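Local coordinates for protein NUDIX hydrolase (Jonesia denitrificans, PDB 4KTB) that is of unproven function but, as a Nudix-clan protein, probably hydrolyses a nucleoside diphosphate-linked compound, possibly diadenosine tetraphosphate, at residues Arg86-Leu89 with Val90-Glu94; Gln176-Leu179 with Leu180-Leu184. All coordinates share one frame; numbering follows the deposited sequence. Where two conformers were deposited one is given.

Interaction 1: residues Arg86-Leu89 with Val90-Glu94; sequences RDAL and VRHIE
His-92 turns an edge of its imidazole toward the carbonyl of Ala-88, one helical turn earlier. CD2 lies 2.9 Å from Ala-88 O, near the ring plane, while the same oxygen accepts the backbone hydrogen bond from His-92 N (2.9 Å). CG of His-92 stands beside its own N (chi1 -77°), and this brings the ring back along the helix. A carbon, not a nitrogen, therefore faces that oxygen, leaving NE2 to donate to Arg-78 O. The guanidinium of Arg-91 has His-92 CD2 over one face, 3.9 Å above its plane and offset toward the rim. Ala-88 CB approaches obliquely, 4.4 Å from Arg-91 NH2; its small methyl leaves the guanidinium room to lie alongside. On the flank facing the second subunit, Val-90 CG2 rests 3.3 Å from Arg-86 O, whereas Leu-89 and Ile-93 turn their hydrocarbon toward strand 39-49, Ile-93 CG1 passing 3.1 Å from Leu-89 O. Arg-91 also forms a salt bridge to Glu-83, and the two are spaced as in the Nudix box. The guanidinium is thus held by a salt bridge at NE and by carbon contacts with the imidazole and the methyl.

Interaction 2: residues Gln176-Leu179 with Leu180-Leu184; sequences QDML and LKQAL
Gln-182 folds its side chain back over the preceding turn, across Met-178 and Leu-179. Its CB is 3.5 Å from Leu-179 O. CG lies beside the backbone N (chi1 -67°), which sends the chain toward the start of the helix and sets CG 3.4 Å from Met-178 O. That oxygen already accepts the helical bond from Gln-182 N, short at 2.8 Å and nearly straight at 168°, so the methylene shields a polar atom that is satisfied. Farther out, CD passes the same carbonyl more loosely. The amide oxygen OE1 comes within 3.6 Å of CG of Met-178, a selenomethionine with two conformers, one of which is described throughout. OE1 also looks toward Leu-179 CD1, and the Gln-182 side chain crosses both at about a right angle; its contacts with these two carbons are van der Waals ones. The other end of the amide, NE2, makes a weak hydrogen bond to Ala-185 O of the third subunit, giving the polar tip of this buried glutamine a partner across the interface.

Lys-181 takes the neighbouring flank. Its CG packs 3.4 Å from Asp-177 O, and at its far end the methyl CE of Met-178 meets Lys-181 NZ (3.6 Å) and CE, the two side chains crossing at roughly a right angle. The ammonium NZ and the carboxylate oxygen Asp-177 OD2 stay 5.2 Å apart, too far to touch, though their opposite charges may still attract. A long lysine suits a flank where its methylenes lie over backbone carbonyls and its end meets a methyl.

Around helix 176-186, Leu-179 and Gln-182 press on Thr-113 of strand 113-118 and on Phe-126 of strand 126-127, Leu-180 and Lys-181 meet Leu-169 of helix 166-170, and Met-178 packs on Leu-190 of the third subunit.

In the fold
Both interactions are contacts between successive turns of one helix. Interaction 1 lies in helix 85-97 and interaction 2 in helix 176-186, on opposite sides of the chain's centre, consistent with the layered alpha-beta-alpha architecture of Nudix proteins. Their centres are 20 Å apart and their nearest atoms about 11 Å, so they do not touch. The bound sodium ion lies about 5 Å from the side chain of His-92 in interaction 1 and about 8 Å from that of Gln-176 in interaction 2. Helix 85-97 fits the Nudix-box position, the usual metal-binding region of the family, although His-92 stands where a glutamate is customary. Each helix also reaches a different subunit: the second for 86-94, the third for 176-184.

Interaction 1: residues Arg86-Leu89 with Val90-Glu94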
loop_
_atom_site.group_PDB
_atom_site.type_symbol
_atom_site.label_atom_id
_atom_site.label_comp_id
_atom_site.label_asym_id
_atom_site.label_seq_id
_atom_site.Cartn_x
_atom_site.Cartn_y
_atom_site.Cartn_z
ATOM N N ARG A 86 -2.870 11.161 -11.774
ATOM C CA ARG A 86 -4.228 10.627 -11.836
ATOM C C ARG A 86 -4.915 11.076 -13.122
ATOM O O ARG A 86 -5.764 10.361 -13.654
ATOM C CB ARG A 86 -5.052 11.020 -10.598
ATOM C CG ARG A 86 -5.378 12.503 -10.470
ATOM C CD ARG A 86 -6.160 12.768 -9.172
ATOM N NE ARG A 86 -5.444 12.280 -7.986
ATOM C CZ ARG A 86 -5.838 11.274 -7.202
ATOM N NH1 ARG A 86 -5.097 10.923 -6.159
ATOM N NH2 ARG A 86 -6.967 10.624 -7.449
ATOM N N ASP A 87 -4.517 12.249 -13.626
ATOM C CA ASP A 87 -5.036 12.796 -14.883
ATOM C C ASP A 87 -4.433 12.088 -16.098
ATOM O O ASP A 87 -5.109 11.868 -17.098
ATOM C CB ASP A 87 -4.733 14.299 -14.995
ATOM C CG ASP A 87 -5.551 15.142 -14.039
ATOM O OD1 ASP A 87 -6.691 14.753 -13.723
ATOM O OD2 ASP A 87 -5.047 16.206 -13.611
ATOM N N ALA A 88 -3.144 11.779 -16.017
ATOM C CA ALA A 88 -2.514 10.933 -17.028
ATOM C C ALA A 88 -3.233 9.590 -17.094
ATOM O O ALA A 88 -3.367 9.006 -18.163
ATOM C CB ALA A 88 -1.044 10.724 -16.721
ATOM N N LEU A 89 -3.704 9.104 -15.950
ATOM C CA LEU A 89 -4.430 7.840 -15.926
ATOM C C LEU A 89 -5.712 7.989 -16.729
ATOM O O LEU A 89 -6.040 7.162 -17.581
ATOM C CB LEU A 89 -4.767 7.430 -14.491
ATOM C CG LEU A 89 -3.614 6.926 -13.636
ATOM C CD1 LEU A 89 -4.122 6.739 -12.228
ATOM C CD2 LEU A 89 -3.042 5.616 -14.199
ATOM N N VAL A 90 -6.436 9.061 -16.450
ATOM C CA VAL A 90 -7.680 9.330 -17.151
ATOM C C VAL A 90 -7.431 9.415 -18.651
ATOM O O VAL A 90 -8.122 8.787 -19.454
ATOM C CB VAL A 90 -8.275 10.652 -16.684
ATOM C CG1 VAL A 90 -9.440 11.032 -17.560
ATOM C CG2 VAL A 90 -8.704 10.564 -15.218
ATOM N N ARG A 91 -6.421 10.190 -19.020
ATOM C CA ARG A 91 -6.087 10.407 -20.418
ATOM C C ARG A 91 -5.743 9.113 -21.134
ATOM O O ARG A 91 -6.113 8.915 -22.279
ATOM C CB ARG A 91 -4.919 11.384 -20.513
ATOM C CG ARG A 91 -4.510 11.707 -21.917
ATOM C CD ARG A 91 -3.535 12.870 -21.951
ATOM N NE ARG A 91 -2.319 12.577 -21.201
ATOM C CZ ARG A 91 -1.278 11.930 -21.704
ATOM N NH1 ARG A 91 -1.313 11.501 -22.959
ATOM N NH2 ARG A 91 -0.211 11.715 -20.948
ATOM N N HIS A 92 -5.040 8.216 -20.460
ATOM C CA HIS A 92 -4.556 7.013 -21.137
ATOM C C HIS A 92 -5.664 5.991 -21.249
ATOM O O HIS A 92 -5.709 5.211 -22.195
ATOM C CB HIS A 92 -3.296 6.442 -20.456
ATOM C CG HIS A 92 -2.050 7.212 -20.767
ATOM N ND1 HIS A 92 -1.457 7.192 -22.011
ATOM C CD2 HIS A 92 -1.300 8.052 -20.008
ATOM C CE1 HIS A 92 -0.393 7.979 -22.006
ATOM N NE2 HIS A 92 -0.277 8.512 -20.803
ATOM N N ILE A 93 -6.578 6.019 -20.288
ATOM C CA ILE A 93 -7.740 5.144 -20.341
ATOM C C ILE A 93 -8.663 5.523 -21.500
ATOM O O ILE A 93 -9.109 4.663 -22.262
ATOM C CB ILE A 93 -8.515 5.168 -19.012
ATOM C CG1 ILE A 93 -7.680 4.541 -17.900
ATOM C CG2 ILE A 93 -9.829 4.416 -19.129
ATOM C CD1 ILE A 93 -7.687 3.019 -17.915
ATOM N N GLU A 94 -8.952 6.811 -21.629
ATOM C CA GLU A 94 -9.777 7.295 -22.724
ATOM C C GLU A 94 -9.115 6.954 -24.057
ATOM O O GLU A 94 -9.758 6.451 -24.971
ATOM C CB GLU A 94 -9.945 8.807 -22.588
ATOM C CG GLU A 94 -11.146 9.370 -23.283
ATOM C CD GLU A 94 -10.850 9.789 -24.699
ATOM O OE1 GLU A 94 -9.659 9.957 -25.029
ATOM O OE2 GLU A 94 -11.808 9.960 -25.487
#

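Interaction 2: residues Gln176-Leu179 with Leu180-Leu184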
loop_
_atom_site.group_PDB
_atom_site.type_symbol
_atom_site.label_atom_id
_atom_site.label_comp_id
_atom_site.label_asym_id
_atom_site.label_seq_id
_atom_site.Cartn_x
_atom_site.Cartn_y
_atom_site.Cartn_z
ATOM N N GLN A 176 5.794 -6.944 -19.043
ATOM C CA GLN A 176 4.434 -6.614 -18.642
ATOM C C GLN A 176 3.634 -7.836 -18.214
ATOM O O GLN A 176 2.627 -7.713 -17.515
ATOM C CB GLN A 176 3.699 -5.868 -19.750
ATOM C CG GLN A 176 4.163 -4.429 -19.939
ATOM C CD GLN A 176 3.036 -3.485 -20.322
ATOM O OE1 GLN A 176 2.884 -2.412 -19.728
ATOM N NE2 GLN A 176 2.246 -3.873 -21.324
ATOM N N ASP A 177 4.070 -9.020 -18.635
ATOM C CA ASP A 177 3.414 -10.230 -18.166
ATOM C C ASP A 177 3.613 -10.329 -16.665
ATOM O O ASP A 177 2.699 -10.692 -15.934
ATOM C CB ASP A 177 3.940 -11.475 -18.875
ATOM C CG ASP A 177 5.439 -11.543 -18.888
ATOM O OD1 ASP A 177 6.085 -10.482 -19.008
ATOM O OD2 ASP A 177 5.983 -12.662 -18.783
HETATM N N MSE A 178 4.802 -9.978 -16.199
HETATM C CA MSE A 178 5.077 -10.006 -14.771
HETATM C C MSE A 178 4.309 -8.921 -14.026
HETATM O O MSE A 178 3.781 -9.151 -12.935
HETATM C CB MSE A 178 6.566 -9.832 -14.516
HETATM C CG MSE A 178 6.910 -9.733 -13.046
HETATM SE SE MSE A 178 6.226 -11.226 -11.977
HETATM C CE MSE A 178 6.902 -12.760 -13.002
ATOM N N LEU A 179 4.259 -7.730 -14.613
ATOM C CA LEU A 179 3.519 -6.630 -14.004
ATOM C C LEU A 179 2.051 -7.029 -13.861
ATOM O O LEU A 179 1.397 -6.706 -12.864
ATOM C CB LEU A 179 3.660 -5.357 -14.836
ATOM C CG LEU A 179 2.949 -4.122 -14.289
ATOM C CD1 LEU A 179 3.381 -3.840 -12.875
ATOM C CD2 LEU A 179 3.244 -2.926 -15.178
ATOM N N LEU A 180 1.548 -7.765 -14.846
ATOM C CA LEU A 180 0.185 -8.264 -14.779
ATOM C C LEU A 180 0.008 -9.222 -13.590
ATOM O O LEU A 180 -0.994 -9.167 -12.873
ATOM C CB LEU A 180 -0.184 -8.938 -16.097
ATOM C CG LEU A 180 -1.438 -9.800 -16.086
ATOM C CD1 LEU A 180 -2.662 -8.967 -15.736
ATOM C CD2 LEU A 180 -1.595 -10.483 -17.438
ATOM N N LYS A 181 0.996 -10.083 -13.375
ATOM C CA LYS A 181 0.953 -11.024 -12.262
ATOM C C LYS A 181 1.042 -10.316 -10.923
ATOM O O LYS A 181 0.372 -10.688 -9.960
ATOM C CB LYS A 181 2.093 -12.026 -12.371
ATOM C CG LYS A 181 1.964 -12.984 -13.525
ATOM C CD LYS A 181 2.957 -14.106 -13.352
ATOM C CE LYS A 181 3.813 -14.266 -14.594
ATOM N NZ LYS A 181 4.866 -15.315 -14.440
ATOM N N GLN A 182 1.898 -9.313 -10.858
ATOM C CA GLN A 182 1.953 -8.472 -9.674
ATOM C C GLN A 182 0.600 -7.823 -9.421
ATOM O O GLN A 182 0.183 -7.689 -8.285
ATOM C CB GLN A 182 3.026 -7.392 -9.833
ATOM C CG GLN A 182 4.436 -7.925 -9.861
ATOM C CD GLN A 182 5.449 -6.848 -10.171
ATOM O OE1 GLN A 182 5.939 -6.747 -11.297
ATOM N NE2 GLN A 182 5.765 -6.026 -9.170
ATOM N N ALA A 183 -0.095 -7.443 -10.491
ATOM C CA ALA A 183 -1.381 -6.759 -10.358
ATOM C C ALA A 183 -2.435 -7.718 -9.824
ATOM O O ALA A 183 -3.211 -7.374 -8.928
ATOM C CB ALA A 183 -1.815 -6.149 -11.698
ATOM N N LEU A 184 -2.438 -8.929 -10.370
ATOM C CA LEU A 184 -3.322 -9.988 -9.906
ATOM C C LEU A 184 -2.989 -10.404 -8.486
ATOM O O LEU A 184 -3.886 -10.664 -7.684
ATOM C CB LEU A 184 -3.200 -11.208 -10.819
ATOM C CG LEU A 184 -3.749 -10.980 -12.216
ATOM C CD1 LEU A 184 -3.428 -12.169 -13.091
ATOM C CD2 LEU A 184 -5.252 -10.757 -12.145
#